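Local coordinates for putative pachytene checkpoint protein 2 (Caenorhabditis elegans, PDB 4XGU) that binds and probably hydrolyses ATP as a hexameric AAA+ remodeler of protein conformation and probably acts in chromosome recombination during meiosis, at residues E137-D142 / K185-K190. Residues are numbered along the deposited sequence; the frame is centred on the assembly and turned at random.
With ADP (adenosine-5'-diphosphate), chain H.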
loop_
_atom_site.group_PDB
_atom_site.type_symbol
_atom_site.label_atom_id
_atom_site.label_comp_id
_atom_site.label_asym_id
_atom_site.label_seq_id
_atom_site.Cartn_x
_atom_site.Cartn_y
_atom_site.Cartn_z
ATOM N N GLU B 137 46.955 -11.266 -4.560
ATOM C CA GLU B 137 47.833 -11.363 -5.722
ATOM C C GLU B 137 47.114 -11.942 -6.930
ATOM O O GLU B 137 47.473 -11.658 -8.071
ATOM C CB GLU B 137 49.056 -12.216 -5.400
ATOM C CG GLU B 137 49.616 -11.970 -4.021
ATOM C CD GLU B 137 49.358 -13.128 -3.086
ATOM O OE1 GLU B 137 49.598 -14.284 -3.497
ATOM O OE2 GLU B 137 48.912 -12.880 -1.945
ATOM N N ASN B 138 46.093 -12.752 -6.672
ATOM C CA ASN B 138 45.384 -13.445 -7.738
ATOM C C ASN B 138 44.165 -12.677 -8.231
ATOM O O ASN B 138 43.522 -13.078 -9.197
ATOM C CB ASN B 138 44.976 -14.836 -7.264
ATOM C CG ASN B 138 46.162 -15.655 -6.820
ATOM O OD1 ASN B 138 47.157 -15.756 -7.535
ATOM N ND2 ASN B 138 46.076 -16.229 -5.625
ATOM N N LEU B 139 43.853 -11.573 -7.562
ATOM C CA LEU B 139 42.791 -10.690 -8.022
ATOM C C LEU B 139 43.302 -9.847 -9.186
ATOM O O LEU B 139 44.324 -9.167 -9.068
ATOM C CB LEU B 139 42.288 -9.801 -6.882
ATOM C CG LEU B 139 41.435 -10.517 -5.832
ATOM C CD1 LEU B 139 41.079 -9.589 -4.687
ATOM C CD2 LEU B 139 40.182 -11.075 -6.471
ATOM N N ILE B 140 42.587 -9.897 -10.308
ATOM C CA ILE B 140 43.036 -9.244 -11.536
ATOM C C ILE B 140 42.086 -8.161 -12.038
ATOM O O ILE B 140 40.936 -8.438 -12.378
ATOM C CB ILE B 140 43.224 -10.261 -12.670
ATOM C CG1 ILE B 140 44.162 -11.384 -12.230
ATOM C CG2 ILE B 140 43.749 -9.569 -13.914
ATOM C CD1 ILE B 140 44.389 -12.435 -13.296
ATOM N N TYR B 141 42.582 -6.931 -12.098
ATOM C CA TYR B 141 41.806 -5.815 -12.619
ATOM C C TYR B 141 42.660 -4.975 -13.559
ATOM O O TYR B 141 43.889 -5.006 -13.487
ATOM C CB TYR B 141 41.261 -4.953 -11.478
ATOM C CG TYR B 141 40.275 -5.676 -10.584
ATOM C CD1 TYR B 141 38.967 -5.892 -10.995
ATOM C CD2 TYR B 141 40.650 -6.138 -9.329
ATOM C CE1 TYR B 141 38.063 -6.550 -10.187
ATOM C CE2 TYR B 141 39.752 -6.798 -8.511
ATOM C CZ TYR B 141 38.459 -7.001 -8.946
ATOM O OH TYR B 141 37.557 -7.654 -8.137
ATOM N N ASP B 142 42.002 -4.226 -14.437
ATOM C CA ASP B 142 42.692 -3.449 -15.460
ATOM C C ASP B 142 42.607 -1.951 -15.174
ATOM O O ASP B 142 43.130 -1.129 -15.926
ATOM C CB ASP B 142 42.101 -3.766 -16.839
ATOM C CG ASP B 142 42.884 -3.136 -17.974
ATOM O OD1 ASP B 142 44.112 -2.954 -17.824
ATOM O OD2 ASP B 142 42.267 -2.824 -19.015
ATOM N N LYS B 185 33.887 -8.866 -5.443
ATOM C CA LYS B 185 33.916 -7.801 -4.448
ATOM C C LYS B 185 34.262 -8.340 -3.066
ATOM O O LYS B 185 34.980 -7.700 -2.298
ATOM C CB LYS B 185 32.571 -7.084 -4.405
ATOM C CG LYS B 185 32.048 -6.684 -5.768
ATOM C CD LYS B 185 30.700 -6.005 -5.659
ATOM C CE LYS B 185 29.656 -6.743 -6.470
ATOM N NZ LYS B 185 29.428 -8.129 -5.973
ATOM N N THR B 186 33.731 -9.516 -2.751
ATOM C CA THR B 186 33.997 -10.158 -1.473
ATOM C C THR B 186 35.484 -10.450 -1.326
ATOM O O THR B 186 36.078 -10.166 -0.287
ATOM C CB THR B 186 33.205 -11.469 -1.319
ATOM O OG1 THR B 186 31.806 -11.209 -1.493
ATOM C CG2 THR B 186 33.439 -12.074 0.055
ATOM N N SER B 187 36.081 -11.001 -2.381
ATOM C CA SER B 187 37.505 -11.326 -2.382
ATOM C C SER B 187 38.357 -10.088 -2.128
ATOM O O SER B 187 39.370 -10.158 -1.431
ATOM C CB SER B 187 37.906 -11.980 -3.705
ATOM O OG SER B 187 37.319 -13.263 -3.840
ATOM N N LEU B 188 37.942 -8.959 -2.695
ATOM C CA LEU B 188 38.608 -7.686 -2.442
ATOM C C LEU B 188 38.582 -7.344 -0.956
ATOM O O LEU B 188 39.599 -6.962 -0.380
ATOM C CB LEU B 188 37.952 -6.560 -3.243
ATOM C CG LEU B 188 38.305 -6.446 -4.725
ATOM C CD1 LEU B 188 37.551 -5.288 -5.357
ATOM C CD2 LEU B 188 39.803 -6.265 -4.901
ATOM N N CYS B 189 37.413 -7.485 -0.341
ATOM C CA CYS B 189 37.254 -7.184 1.076
ATOM C C CYS B 189 38.098 -8.106 1.947
ATOM O O CYS B 189 38.708 -7.659 2.917
ATOM C CB CYS B 189 35.786 -7.290 1.486
ATOM S SG CYS B 189 34.740 -5.978 0.831
ATOM N N LYS B 190 38.122 -9.389 1.603
ATOM C CA LYS B 190 38.914 -10.359 2.347
ATOM C C LYS B 190 40.389 -9.981 2.283
ATOM O O LYS B 190 41.044 -9.810 3.314
ATOM C CB LYS B 190 38.715 -11.772 1.795
ATOM C CG LYS B 190 37.274 -12.243 1.689
ATOM C CD LYS B 190 36.714 -12.670 3.030
ATOM C CE LYS B 190 35.594 -13.692 2.864
ATOM N NZ LYS B 190 36.071 -14.951 2.221
HETATM P PB ADP H . 31.345 -11.362 -5.538
HETATM O O1B ADP H . 31.370 -10.428 -6.722
HETATM O O2B ADP H . 31.821 -10.728 -4.253
HETATM O O3B ADP H . 30.065 -12.157 -5.398
HETATM P PA ADP H . 33.369 -13.176 -4.764
HETATM O O1A ADP H . 34.314 -12.150 -4.187
HETATM O O2A ADP H . 32.442 -13.951 -3.855
HETATM O O3A ADP H . 32.476 -12.457 -5.902
HETATM O "O5'" ADP H . 34.267 -14.243 -5.566
HETATM C "C5'" ADP H . 34.061 -14.512 -6.949
HETATM C "C4'" ADP H . 35.047 -15.587 -7.388
HETATM O "O4'" ADP H . 35.372 -15.402 -8.768
HETATM C "C3'" ADP H . 36.344 -15.510 -6.600
HETATM O "O3'" ADP H . 36.458 -16.635 -5.725
HETATM C "C2'" ADP H . 37.456 -15.524 -7.629
HETATM O "O2'" ADP H . 38.104 -16.799 -7.623
HETATM C "C1'" ADP H . 36.782 -15.296 -8.973
HETATM N N9 ADP H . 37.068 -13.910 -9.423
HETATM C C8 ADP H . 36.149 -12.934 -9.548
HETATM N N7 ADP H . 36.708 -11.774 -9.979
HETATM C C5 ADP H . 38.022 -12.002 -10.138
HETATM C C6 ADP H . 39.191 -11.204 -10.568
HETATM N N6 ADP H . 39.049 -9.905 -10.921
HETATM N N1 ADP H . 40.394 -11.816 -10.599
HETATM C C2 ADP H . 40.539 -13.110 -10.249
HETATM N N3 ADP H . 39.522 -13.896 -9.847
HETATM C C4 ADP H . 38.258 -13.410 -9.773
#
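The nucleotide site of this AAA+ ATPase is built here from the Walker A helix that begins at K185 and the loop 139-142, which meet at L188. L188 CD2 lies 3.6 Å from L139 CD1 and equally close to Y141 CE2, while S187 CB packs on L139 CD2; no hydrogen bond joins the two segments, so the direct contact is apolar. The CB of L139 already points at the helix; with CG anti to the carbonyl carbon (chi1 -73°), CD1 comes to L188 and CD2 to S187. ADP bridges the rest. The backbone of I140 holds the adenine with two hydrogen bonds: I140 N donates to ADP N1 (2.9 Å, 161°) and I140 O accepts from ADP N6. The Y141 ring lies under that amino group, with ADP N6 3.5 Å above its plane and offset toward the rim, and Y141 OH bonds to T183 O of the P-loop. Replacing Y141 by an alanine is likely to leave ADP N6 without the ring beneath it, L188 with a gap on that side and T183 O without its hydroxyl partner. Toward the phosphates, K185 NZ reaches ADP O1B and also bonds N300 OD1. Two T186 donors converge on ADP O2B, N at 2.7 Å and OG1 at 2.8 Å.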